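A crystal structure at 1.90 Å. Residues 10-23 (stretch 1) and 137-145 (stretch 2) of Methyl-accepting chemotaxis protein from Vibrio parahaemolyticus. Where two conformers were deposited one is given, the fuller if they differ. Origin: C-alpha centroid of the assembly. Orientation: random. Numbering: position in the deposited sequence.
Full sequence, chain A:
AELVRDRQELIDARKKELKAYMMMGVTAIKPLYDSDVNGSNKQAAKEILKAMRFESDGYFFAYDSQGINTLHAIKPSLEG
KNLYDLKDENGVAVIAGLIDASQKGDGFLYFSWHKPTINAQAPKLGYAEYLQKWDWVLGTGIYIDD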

# COMPACT_ATOMS: atom_id res chain seq x y z
N LEU A 10 4.20 1.78 -20.11
CA LEU A 10 4.47 2.44 -18.83
C LEU A 10 3.15 2.78 -18.12
O LEU A 10 3.01 2.50 -16.94
N ILE A 11 2.21 3.36 -18.86
CA ILE A 11 0.86 3.66 -18.36
C ILE A 11 0.17 2.40 -17.77
O ILE A 11 -0.27 2.42 -16.62
N ASP A 12 0.10 1.32 -18.54
CA ASP A 12 -0.55 0.08 -18.08
C ASP A 12 0.10 -0.50 -16.79
O ASP A 12 -0.61 -1.02 -15.92
N ALA A 13 1.42 -0.43 -16.70
CA ALA A 13 2.12 -0.85 -15.50
C ALA A 13 1.67 0.03 -14.31
O ALA A 13 1.43 -0.47 -13.22
N ARG A 14 1.51 1.34 -14.55
CA ARG A 14 1.08 2.26 -13.50
C ARG A 14 -0.37 2.00 -13.07
O ARG A 14 -0.70 2.16 -11.91
N LYS A 15 -1.23 1.63 -14.01
CA LYS A 15 -2.62 1.31 -13.69
C LYS A 15 -2.71 0.08 -12.79
O LYS A 15 -3.51 0.03 -11.85
N LYS A 16 -1.85 -0.90 -13.06
CA LYS A 16 -1.77 -2.09 -12.20
C LYS A 16 -1.33 -1.71 -10.77
O LYS A 16 -1.88 -2.19 -9.77
N GLU A 17 -0.33 -0.83 -10.69
CA GLU A 17 0.17 -0.33 -9.39
C GLU A 17 -0.96 0.39 -8.63
O GLU A 17 -1.16 0.18 -7.44
N LEU A 18 -1.68 1.25 -9.34
CA LEU A 18 -2.76 2.01 -8.71
C LEU A 18 -3.80 1.08 -8.09
O LEU A 18 -4.30 1.33 -7.01
N LYS A 19 -4.17 0.03 -8.80
CA LYS A 19 -5.14 -0.94 -8.24
C LYS A 19 -4.62 -1.60 -6.95
O LYS A 19 -5.38 -1.81 -6.00
N ALA A 20 -3.34 -1.91 -6.91
CA ALA A 20 -2.68 -2.46 -5.71
C ALA A 20 -2.67 -1.46 -4.56
O ALA A 20 -3.02 -1.80 -3.42
N TYR A 21 -2.25 -0.24 -4.83
CA TYR A 21 -2.23 0.79 -3.78
C TYR A 21 -3.62 1.02 -3.24
O TYR A 21 -3.79 1.17 -2.03
N MSE A 22 -4.62 1.08 -4.14
CA MSE A 22 -6.00 1.27 -3.69
C MSE A 22 -6.41 0.11 -2.77
O MSE A 22 -7.03 0.33 -1.73
N MSE A 23 -6.10 -1.12 -3.17
CA MSE A 23 -6.39 -2.29 -2.33
C MSE A 23 -5.80 -2.15 -0.94
O MSE A 23 -6.45 -2.46 0.05
N VAL A 137 -15.96 8.32 -2.37
CA VAL A 137 -15.17 8.04 -3.56
C VAL A 137 -13.73 8.28 -3.12
O VAL A 137 -13.29 9.43 -2.98
N LEU A 138 -13.05 7.18 -2.85
CA LEU A 138 -11.67 7.19 -2.31
C LEU A 138 -10.72 7.06 -3.50
O LEU A 138 -10.88 6.14 -4.29
N GLY A 139 -9.73 7.94 -3.60
CA GLY A 139 -8.87 7.98 -4.79
C GLY A 139 -7.40 8.18 -4.47
O GLY A 139 -7.05 8.62 -3.38
N THR A 140 -6.54 7.86 -5.44
CA THR A 140 -5.14 8.19 -5.37
C THR A 140 -4.71 8.40 -6.82
O THR A 140 -5.56 8.49 -7.72
N GLY A 141 -3.41 8.48 -7.09
CA GLY A 141 -2.97 8.75 -8.47
C GLY A 141 -1.47 8.68 -8.62
O GLY A 141 -0.74 8.62 -7.62
N ILE A 142 -1.02 8.63 -9.87
CA ILE A 142 0.41 8.71 -10.20
C ILE A 142 0.61 9.91 -11.13
O ILE A 142 -0.24 10.17 -11.99
N TYR A 143 1.72 10.63 -10.99
CA TYR A 143 1.95 11.80 -11.85
C TYR A 143 2.63 11.37 -13.15
O TYR A 143 3.50 10.51 -13.14
N ILE A 144 2.20 11.92 -14.27
CA ILE A 144 2.70 11.40 -15.55
C ILE A 144 3.61 12.39 -16.28
O ILE A 144 4.03 12.12 -17.42
N ASP A 145 3.92 13.51 -15.63
CA ASP A 145 4.82 14.51 -16.23
C ASP A 145 6.14 13.95 -16.80
O ASP A 145 6.67 14.52 -17.76

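A helix can pack against a β-strand without a single hydrogen bond between them, and residues 10-23 and 137-145 of this chemotaxis protein illustrate the principle. The helix runs at 147° to the strand, and their axes approach to 8.9 Å.

Most of the close contacts are apolar. In the strand, Leu-138, Thr-140 and Ile-142 point toward the helix, whereas Gly-139 and Gly-141, where a CB would point away, present backbone to the helix. Leu-18 (m, t) points into this surface: its CD2 lies 3.6 Å from Gly-141 CA, 3.7 Å from Ile-142 CG1 and 3.9 Å from Thr-140 CG2. One turn on, selenomethionine Met-22 leaves the helix sideways, but its t, p, p rotamer brings its end nearer the strand. There Met-22 SE sits 3.8 Å from Leu-138 CD2 (t, p), and Met-22 CE reaches within 3.4 Å of Leu-138 O and 3.7 Å of Gly-139 CA. At the other end, Ile-11 (m, m) likewise starts sideways, bringing CD1 to 4.1 Å from CG2 of Ile-144 (p, t).

Ile-142 (m, t in the conformer given) has the largest covered area of any residue here, 114 Å². Tyr-21 (chi1 m) also points toward the strand, and Ile-142 CD1 lies near the plane of its ring, at the edge, 4.5 Å from Tyr-21 CE2.

Charged groups join the packing without bonding to the strand. Arg-14 (m, m, t) sets NH1 3.2 Å from Ile-142 CD1, while Ile-142 CG2 covers one guanidinium face. The polar partner lies within the helix: Arg-14 NH1 and Glu-17 OE1, 2.7 Å apart, form a salt bridge whose hydrogen bond is weak, bent to 117°. Thr-140 (t) offers its methyl to the helix, while its hydroxyl is hydrogen-bonded elsewhere in the structure.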

# COMPACT_ATOMS: atom_id res chain seq x y z
CB LEU A 10 5.35 3.69 -19.00
CG LEU A 10 6.88 3.54 -19.26
CD1 LEU A 10 7.56 4.89 -19.50
CD2 LEU A 10 7.61 2.78 -18.15
CB ILE A 11 -0.04 4.30 -19.48
CG1 ILE A 11 0.48 5.70 -19.92
CG2 ILE A 11 -1.54 4.28 -19.09
CD1 ILE A 11 0.45 6.79 -18.88
CB ASP A 12 -0.55 -0.96 -19.19
CG ASP A 12 -1.51 -0.61 -20.32
OD1 ASP A 12 -2.28 0.37 -20.19
OD2 ASP A 12 -1.49 -1.32 -21.35
CB ALA A 13 3.60 -0.81 -15.68
CB ARG A 14 1.22 3.73 -13.93
CG ARG A 14 2.66 4.23 -14.09
CD ARG A 14 3.57 3.66 -13.02
NE ARG A 14 4.76 4.47 -12.75
CZ ARG A 14 5.10 4.95 -11.55
NH1 ARG A 14 4.35 4.73 -10.48
NH2 ARG A 14 6.22 5.66 -11.43
CB LYS A 15 -3.46 1.15 -14.96
CG LYS A 15 -3.54 2.45 -15.76
CD LYS A 15 -4.13 2.25 -17.13
CE LYS A 15 -5.62 1.97 -17.07
NZ LYS A 15 -6.29 2.49 -18.28
CB LYS A 16 -0.81 -3.11 -12.82
CG LYS A 16 -0.90 -4.50 -12.20
CD LYS A 16 -0.20 -5.54 -13.14
CE LYS A 16 -0.41 -6.99 -12.66
NZ LYS A 16 0.27 -7.26 -11.34
CB GLU A 17 1.34 0.65 -9.62
CG GLU A 17 2.66 -0.00 -10.08
CD GLU A 17 3.65 0.96 -10.75
OE1 GLU A 17 3.67 2.16 -10.41
OE2 GLU A 17 4.44 0.51 -11.64
CB LEU A 18 -3.40 2.97 -9.73
CG LEU A 18 -2.57 4.25 -10.02
CD1 LEU A 18 -3.15 4.92 -11.22
CD2 LEU A 18 -2.62 5.18 -8.78
CB LYS A 19 -5.57 -1.96 -9.30
CG LYS A 19 -6.48 -1.28 -10.37
CD LYS A 19 -7.05 -2.26 -11.36
CE LYS A 19 -8.25 -1.63 -12.11
NZ LYS A 19 -9.62 -1.78 -11.44
CB ALA A 20 -1.22 -2.90 -6.02
CB TYR A 21 -1.70 2.12 -4.34
CG TYR A 21 -0.26 2.03 -4.89
CD1 TYR A 21 0.69 1.22 -4.28
CD2 TYR A 21 0.13 2.80 -5.99
CE1 TYR A 21 2.00 1.15 -4.74
CE2 TYR A 21 1.45 2.74 -6.47
CZ TYR A 21 2.36 1.92 -5.84
OH TYR A 21 3.65 1.83 -6.31
CB MSE A 22 -6.99 1.38 -4.87
CG MSE A 22 -8.47 1.56 -4.43
SE MSE A 22 -8.81 3.15 -3.30
CE MSE A 22 -7.97 4.45 -4.44
CB MSE A 23 -5.90 -3.60 -2.96
CG MSE A 23 -6.41 -4.77 -2.17
SE MSE A 23 -5.87 -6.46 -3.01
CE MSE A 23 -7.08 -6.57 -4.52
CB VAL A 137 -15.56 8.97 -4.71
CG1 VAL A 137 -14.65 8.73 -5.94
CG2 VAL A 137 -17.03 8.77 -5.11
CB LEU A 138 -11.47 6.00 -1.37
CG LEU A 138 -10.07 5.78 -0.76
CD1 LEU A 138 -9.67 6.99 0.12
CD2 LEU A 138 -10.00 4.47 0.06
CB THR A 140 -4.29 7.09 -4.63
OG1 THR A 140 -2.91 7.54 -4.58
CG2 THR A 140 -4.33 5.75 -5.36
CB ILE A 142 0.89 7.39 -10.85
CG1 ILE A 142 0.75 6.24 -9.84
CG2 ILE A 142 2.32 7.49 -11.36
CD1 ILE A 142 1.18 4.91 -10.38
CB TYR A 143 2.71 12.90 -11.09
CG TYR A 143 1.81 13.50 -10.01
CD1 TYR A 143 1.04 14.65 -10.28
CD2 TYR A 143 1.68 12.91 -8.76
CE1 TYR A 143 0.19 15.18 -9.33
CE2 TYR A 143 0.82 13.43 -7.80
CZ TYR A 143 0.08 14.56 -8.08
OH TYR A 143 -0.76 15.10 -7.13
CB ILE A 144 1.57 10.89 -16.47
CG1 ILE A 144 0.46 11.93 -16.62
CG2 ILE A 144 0.95 9.59 -15.92
CD1 ILE A 144 -0.67 11.41 -17.48
CB ASP A 145 5.03 15.78 -15.36
CG ASP A 145 5.28 15.48 -13.87
OD1 ASP A 145 5.03 14.36 -13.36
OD2 ASP A 145 5.73 16.43 -13.18